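Local coordinates for protein probable alginate O-acetylase AlgJ (Pseudomonas putida, PDB 4O8V) that probably adds acetyl groups to mannuronate residues of alginate, as part of an inner-membrane complex that works in the periplasm, at residues E23-M35 against E75-Q87. Sequence-based numbering, arbitrary orientation.
Sequences EEFKPTAGAEQLM and ERPASLHDDLYNQ
His-81 lies against the backbone of residues 23-26 and is central to the tight part of this contact. Its NE2 donates to Lys-26 O at 2.8 Å, nearly in the imidazole plane but from above the plane of the carbonyl. One ring face carries Glu-24 O, 3.3 Å above its centre; the opposite face meets Leu-80 CD2 near the rim. CG of His-81 stands anti to its carbonyl carbon (chi1 -60°), and this lays the ring along the backbone of 23-26. Next to it, Ala-78 N donates to Phe-25 O at 2.9 Å, almost straight at 170°. Pro-77 lies over one face of the Phe-25 ring, a CH-pi contact with CG 3.9 Å from the centroid. Val-12 and Ala-65 also touch the Phe-25 side chain.

At the other end the side chains meet more loosely, and those contacts are apolar. Leu-80 CD1 is 4.0 Å from Ala-31 CB, and selenomethionine Met-35 places SE 3.9 Å from Leu-84 CD1. On the solvent side, exposed Pro-27 touches Ala-78 lightly.

Glu-23 pairs with Arg-277; its side chain lies about 9 Å from that of Ser-218, the probable nucleophile. The NE2 bond implies a proton on that nitrogen, consistent with a histidine that ties the loop ahead of helix 31-51 to residues 75-87.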
loop_
_atom_site.group_PDB
_atom_site.type_symbol
_atom_site.label_atom_id
_atom_site.label_comp_id
_atom_site.label_asym_id
_atom_site.label_seq_id
_atom_site.Cartn_x
_atom_site.Cartn_y
_atom_site.Cartn_z
ATOM N N GLU A 23 3.992 -0.480 -14.524
ATOM C CA GLU A 23 3.078 -1.461 -13.933
ATOM C C GLU A 23 1.682 -0.854 -13.756
ATOM O O GLU A 23 0.692 -1.575 -13.587
ATOM C CB GLU A 23 3.626 -1.978 -12.592
ATOM C CG GLU A 23 4.934 -2.742 -12.717
ATOM C CD GLU A 23 5.467 -3.257 -11.377
ATOM O OE1 GLU A 23 4.991 -2.816 -10.310
ATOM O OE2 GLU A 23 6.371 -4.113 -11.394
ATOM N N GLU A 24 1.606 0.475 -13.808
ATOM C CA GLU A 24 0.324 1.165 -13.752
ATOM C C GLU A 24 -0.228 1.388 -15.156
ATOM O O GLU A 24 -1.302 1.967 -15.325
ATOM C CB GLU A 24 0.465 2.503 -13.002
ATOM C CG GLU A 24 0.550 2.306 -11.475
ATOM C CD GLU A 24 0.843 3.578 -10.694
ATOM O OE1 GLU A 24 0.917 4.677 -11.300
ATOM O OE2 GLU A 24 1.005 3.487 -9.453
ATOM N N PHE A 25 0.518 0.928 -16.164
ATOM C CA PHE A 25 0.143 1.126 -17.569
ATOM C C PHE A 25 -0.064 -0.179 -18.343
ATOM O O PHE A 25 -0.986 -0.294 -19.156
ATOM C CB PHE A 25 1.219 1.930 -18.311
ATOM C CG PHE A 25 1.267 3.379 -17.943
ATOM C CD1 PHE A 25 1.688 3.767 -16.688
ATOM C CD2 PHE A 25 0.930 4.357 -18.873
ATOM C CE1 PHE A 25 1.741 5.123 -16.344
ATOM C CE2 PHE A 25 0.988 5.710 -18.541
ATOM C CZ PHE A 25 1.385 6.090 -17.269
ATOM N N LYS A 26 0.834 -1.138 -18.129
ATOM C CA LYS A 26 0.970 -2.291 -19.029
ATOM C C LYS A 26 -0.223 -3.239 -18.938
ATOM O O LYS A 26 -0.773 -3.447 -17.859
ATOM C CB LYS A 26 2.261 -3.068 -18.717
ATOM C CG LYS A 26 2.245 -3.775 -17.349
ATOM C CD LYS A 26 3.537 -4.538 -17.051
ATOM C CE LYS A 26 4.745 -3.613 -17.119
ATOM N NZ LYS A 26 6.026 -4.223 -16.645
ATOM N N PRO A 27 -0.635 -3.806 -20.078
ATOM C CA PRO A 27 -1.590 -4.917 -20.009
ATOM C C PRO A 27 -0.913 -6.132 -19.400
ATOM O O PRO A 27 0.314 -6.206 -19.415
ATOM C CB PRO A 27 -1.954 -5.163 -21.471
ATOM C CG PRO A 27 -0.766 -4.683 -22.237
ATOM C CD PRO A 27 -0.232 -3.504 -21.464
ATOM N N THR A 28 -1.686 -7.058 -18.846
ATOM C CA THR A 28 -1.124 -8.316 -18.380
ATOM C C THR A 28 -1.901 -9.429 -19.062
ATOM O O THR A 28 -3.132 -9.413 -19.056
ATOM C CB THR A 28 -1.188 -8.441 -16.841
ATOM O OG1 THR A 28 -0.291 -7.491 -16.254
ATOM C CG2 THR A 28 -0.786 -9.828 -16.382
ATOM N N ALA A 29 -1.190 -10.361 -19.693
ATOM C CA ALA A 29 -1.826 -11.546 -20.271
ATOM C C ALA A 29 -2.496 -12.382 -19.185
ATOM O O ALA A 29 -1.867 -12.739 -18.185
ATOM C CB ALA A 29 -0.812 -12.388 -21.028
ATOM N N GLY A 30 -3.770 -12.703 -19.393
ATOM C CA GLY A 30 -4.520 -13.492 -18.432
ATOM C C GLY A 30 -4.840 -12.709 -17.174
ATOM O O GLY A 30 -5.040 -13.292 -16.105
ATOM N N ALA A 31 -4.900 -11.388 -17.309
ATOM C CA ALA A 31 -5.142 -10.496 -16.175
ATOM C C ALA A 31 -6.449 -10.801 -15.424
ATOM O O ALA A 31 -6.499 -10.681 -14.200
ATOM C CB ALA A 31 -5.132 -9.048 -16.641
ATOM N N GLU A 32 -7.497 -11.186 -16.152
ATOM C CA GLU A 32 -8.783 -11.500 -15.540
ATOM C C GLU A 32 -8.673 -12.659 -14.560
ATOM O O GLU A 32 -9.179 -12.575 -13.438
ATOM C CB GLU A 32 -9.828 -11.834 -16.608
ATOM N N GLN A 33 -8.015 -13.739 -14.985
ATOM C CA GLN A 33 -7.870 -14.925 -14.141
ATOM C C GLN A 33 -6.903 -14.658 -12.984
ATOM O O GLN A 33 -7.090 -15.171 -11.875
ATOM C CB GLN A 33 -7.396 -16.127 -14.966
ATOM C CG GLN A 33 -8.188 -16.364 -16.256
ATOM C CD GLN A 33 -7.558 -15.697 -17.482
ATOM O OE1 GLN A 33 -7.803 -14.518 -17.766
ATOM N NE2 GLN A 33 -6.746 -16.458 -18.216
ATOM N N LEU A 34 -5.876 -13.850 -13.242
ATOM C CA LEU A 34 -4.934 -13.471 -12.194
ATOM C C LEU A 34 -5.634 -12.659 -11.102
ATOM O O LEU A 34 -5.410 -12.889 -9.907
ATOM C CB LEU A 34 -3.750 -12.688 -12.771
ATOM C CG LEU A 34 -2.652 -13.483 -13.497
ATOM C CD1 LEU A 34 -1.560 -12.552 -14.006
ATOM C CD2 LEU A 34 -2.064 -14.558 -12.594
HETATM N N MSE A 35 -6.484 -11.714 -11.497
HETATM C CA MSE A 35 -7.278 -10.960 -10.516
HETATM C C MSE A 35 -8.201 -11.860 -9.680
HETATM O O MSE A 35 -8.289 -11.698 -8.450
HETATM C CB MSE A 35 -8.100 -9.888 -11.215
HETATM C CG MSE A 35 -7.263 -8.694 -11.638
HETATM SE SE MSE A 35 -8.346 -7.458 -12.708
HETATM C CE MSE A 35 -9.966 -7.477 -11.580
ATOM N N GLU A 75 1.967 8.559 -23.518
ATOM C CA GLU A 75 1.445 7.233 -23.200
ATOM C C GLU A 75 0.354 7.291 -22.138
ATOM O O GLU A 75 0.524 7.942 -21.109
ATOM C CB GLU A 75 2.558 6.304 -22.703
ATOM C CG GLU A 75 3.590 5.905 -23.732
ATOM C CD GLU A 75 4.582 4.902 -23.169
ATOM O OE1 GLU A 75 4.185 3.736 -22.942
ATOM O OE2 GLU A 75 5.751 5.282 -22.934
ATOM N N ARG A 76 -0.746 6.583 -22.387
ATOM C CA ARG A 76 -1.814 6.404 -21.390
ATOM C C ARG A 76 -1.894 4.940 -20.954
ATOM O O ARG A 76 -1.545 4.055 -21.742
ATOM C CB ARG A 76 -3.156 6.856 -21.974
ATOM C CG ARG A 76 -3.170 8.318 -22.374
ATOM C CD ARG A 76 -2.819 9.152 -21.161
ATOM N NE ARG A 76 -2.323 10.476 -21.508
ATOM C CZ ARG A 76 -3.009 11.598 -21.317
ATOM N NH1 ARG A 76 -4.223 11.542 -20.791
ATOM N NH2 ARG A 76 -2.481 12.771 -21.655
ATOM N N PRO A 77 -2.368 4.674 -19.721
ATOM C CA PRO A 77 -2.499 3.277 -19.284
ATOM C C PRO A 77 -3.453 2.485 -20.190
ATOM O O PRO A 77 -4.361 3.075 -20.793
ATOM C CB PRO A 77 -3.050 3.400 -17.855
ATOM C CG PRO A 77 -2.593 4.764 -17.389
ATOM C CD PRO A 77 -2.672 5.626 -18.638
ATOM N N ALA A 78 -3.232 1.175 -20.314
ATOM C CA ALA A 78 -4.152 0.309 -21.056
ATOM C C ALA A 78 -5.494 0.203 -20.345
ATOM O O ALA A 78 -5.619 0.548 -19.164
ATOM C CB ALA A 78 -3.553 -1.090 -21.261
ATOM N N SER A 79 -6.487 -0.305 -21.067
ATOM C CA SER A 79 -7.866 -0.302 -20.599
ATOM C C SER A 79 -8.054 -1.068 -19.284
ATOM O O SER A 79 -8.930 -0.727 -18.487
ATOM C CB SER A 79 -8.774 -0.874 -21.685
ATOM O OG SER A 79 -8.430 -2.218 -21.968
ATOM N N LEU A 80 -7.224 -2.086 -19.058
ATOM C CA LEU A 80 -7.242 -2.850 -17.804
ATOM C C LEU A 80 -7.210 -1.926 -16.585
ATOM O O LEU A 80 -7.851 -2.182 -15.572
ATOM C CB LEU A 80 -6.055 -3.828 -17.767
ATOM C CG LEU A 80 -5.607 -4.448 -16.437
ATOM C CD1 LEU A 80 -6.648 -5.461 -15.966
ATOM C CD2 LEU A 80 -4.219 -5.094 -16.558
ATOM N N HIS A 81 -6.464 -0.833 -16.701
ATOM C CA HIS A 81 -6.259 0.084 -15.599
ATOM C C HIS A 81 -7.333 1.163 -15.473
ATOM O O HIS A 81 -7.347 1.890 -14.483
ATOM C CB HIS A 81 -4.876 0.749 -15.734
ATOM C CG HIS A 81 -3.740 -0.226 -15.728
ATOM N ND1 HIS A 81 -3.241 -0.782 -14.566
ATOM C CD2 HIS A 81 -3.022 -0.764 -16.746
ATOM C CE1 HIS A 81 -2.253 -1.607 -14.873
ATOM N NE2 HIS A 81 -2.102 -1.614 -16.186
ATOM N N ASP A 82 -8.218 1.279 -16.463
ATOM C CA ASP A 82 -9.250 2.324 -16.441
ATOM C C ASP A 82 -10.070 2.331 -15.145
ATOM O O ASP A 82 -10.244 3.365 -14.515
ATOM C CB ASP A 82 -10.199 2.170 -17.622
ATOM C CG ASP A 82 -9.587 2.638 -18.934
ATOM O OD1 ASP A 82 -8.537 3.315 -18.911
ATOM O OD2 ASP A 82 -10.184 2.333 -19.985
ATOM N N ASP A 83 -10.572 1.172 -14.746
ATOM C CA ASP A 83 -11.458 1.126 -13.588
ATOM C C ASP A 83 -11.034 0.079 -12.562
ATOM O O ASP A 83 -11.872 -0.461 -11.828
ATOM C CB ASP A 83 -12.897 0.866 -14.037
ATOM C CG ASP A 83 -13.923 1.412 -13.046
ATOM O OD1 ASP A 83 -13.688 2.528 -12.503
ATOM O OD2 ASP A 83 -14.954 0.726 -12.815
ATOM N N LEU A 84 -9.726 -0.168 -12.504
ATOM C CA LEU A 84 -9.158 -1.220 -11.653
ATOM C C LEU A 84 -9.381 -0.937 -10.159
ATOM O O LEU A 84 -9.736 -1.842 -9.398
ATOM C CB LEU A 84 -7.663 -1.376 -11.937
ATOM C CG LEU A 84 -6.895 -2.486 -11.204
ATOM C CD1 LEU A 84 -7.577 -3.830 -11.371
ATOM C CD2 LEU A 84 -5.461 -2.550 -11.755
ATOM N N TYR A 85 -9.175 0.316 -9.751
ATOM C CA TYR A 85 -9.382 0.704 -8.369
ATOM C C TYR A 85 -10.818 0.411 -7.928
ATOM O O TYR A 85 -11.028 -0.260 -6.921
ATOM C CB TYR A 85 -9.041 2.192 -8.183
ATOM C CG TYR A 85 -9.300 2.731 -6.794
ATOM C CD1 TYR A 85 -8.359 2.579 -5.777
ATOM C CD2 TYR A 85 -10.495 3.383 -6.496
ATOM C CE1 TYR A 85 -8.596 3.070 -4.501
ATOM C CE2 TYR A 85 -10.746 3.887 -5.228
ATOM C CZ TYR A 85 -9.794 3.715 -4.229
ATOM O OH TYR A 85 -10.067 4.225 -2.977
ATOM N N ASN A 86 -11.786 0.881 -8.717
ATOM C CA ASN A 86 -13.202 0.670 -8.462
ATOM C C ASN A 86 -13.575 -0.810 -8.429
ATOM O O ASN A 86 -14.305 -1.257 -7.543
ATOM C CB ASN A 86 -14.031 1.396 -9.536
ATOM C CG ASN A 86 -15.539 1.256 -9.334
ATOM O OD1 ASN A 86 -16.083 1.543 -8.262
ATOM N ND2 ASN A 86 -16.223 0.827 -10.375
ATOM N N GLN A 87 -13.074 -1.576 -9.394
ATOM C CA GLN A 87 -13.386 -3.001 -9.435
ATOM C C GLN A 87 -12.739 -3.767 -8.280
ATOM O O GLN A 87 -13.319 -4.735 -7.785
ATOM C CB GLN A 87 -12.963 -3.600 -10.783
ATOM C CG GLN A 87 -13.843 -3.150 -11.957
ATOM C CD GLN A 87 -15.323 -3.574 -11.818
ATOM O OE1 GLN A 87 -15.650 -4.556 -11.137
ATOM N NE2 GLN A 87 -16.214 -2.827 -12.467
#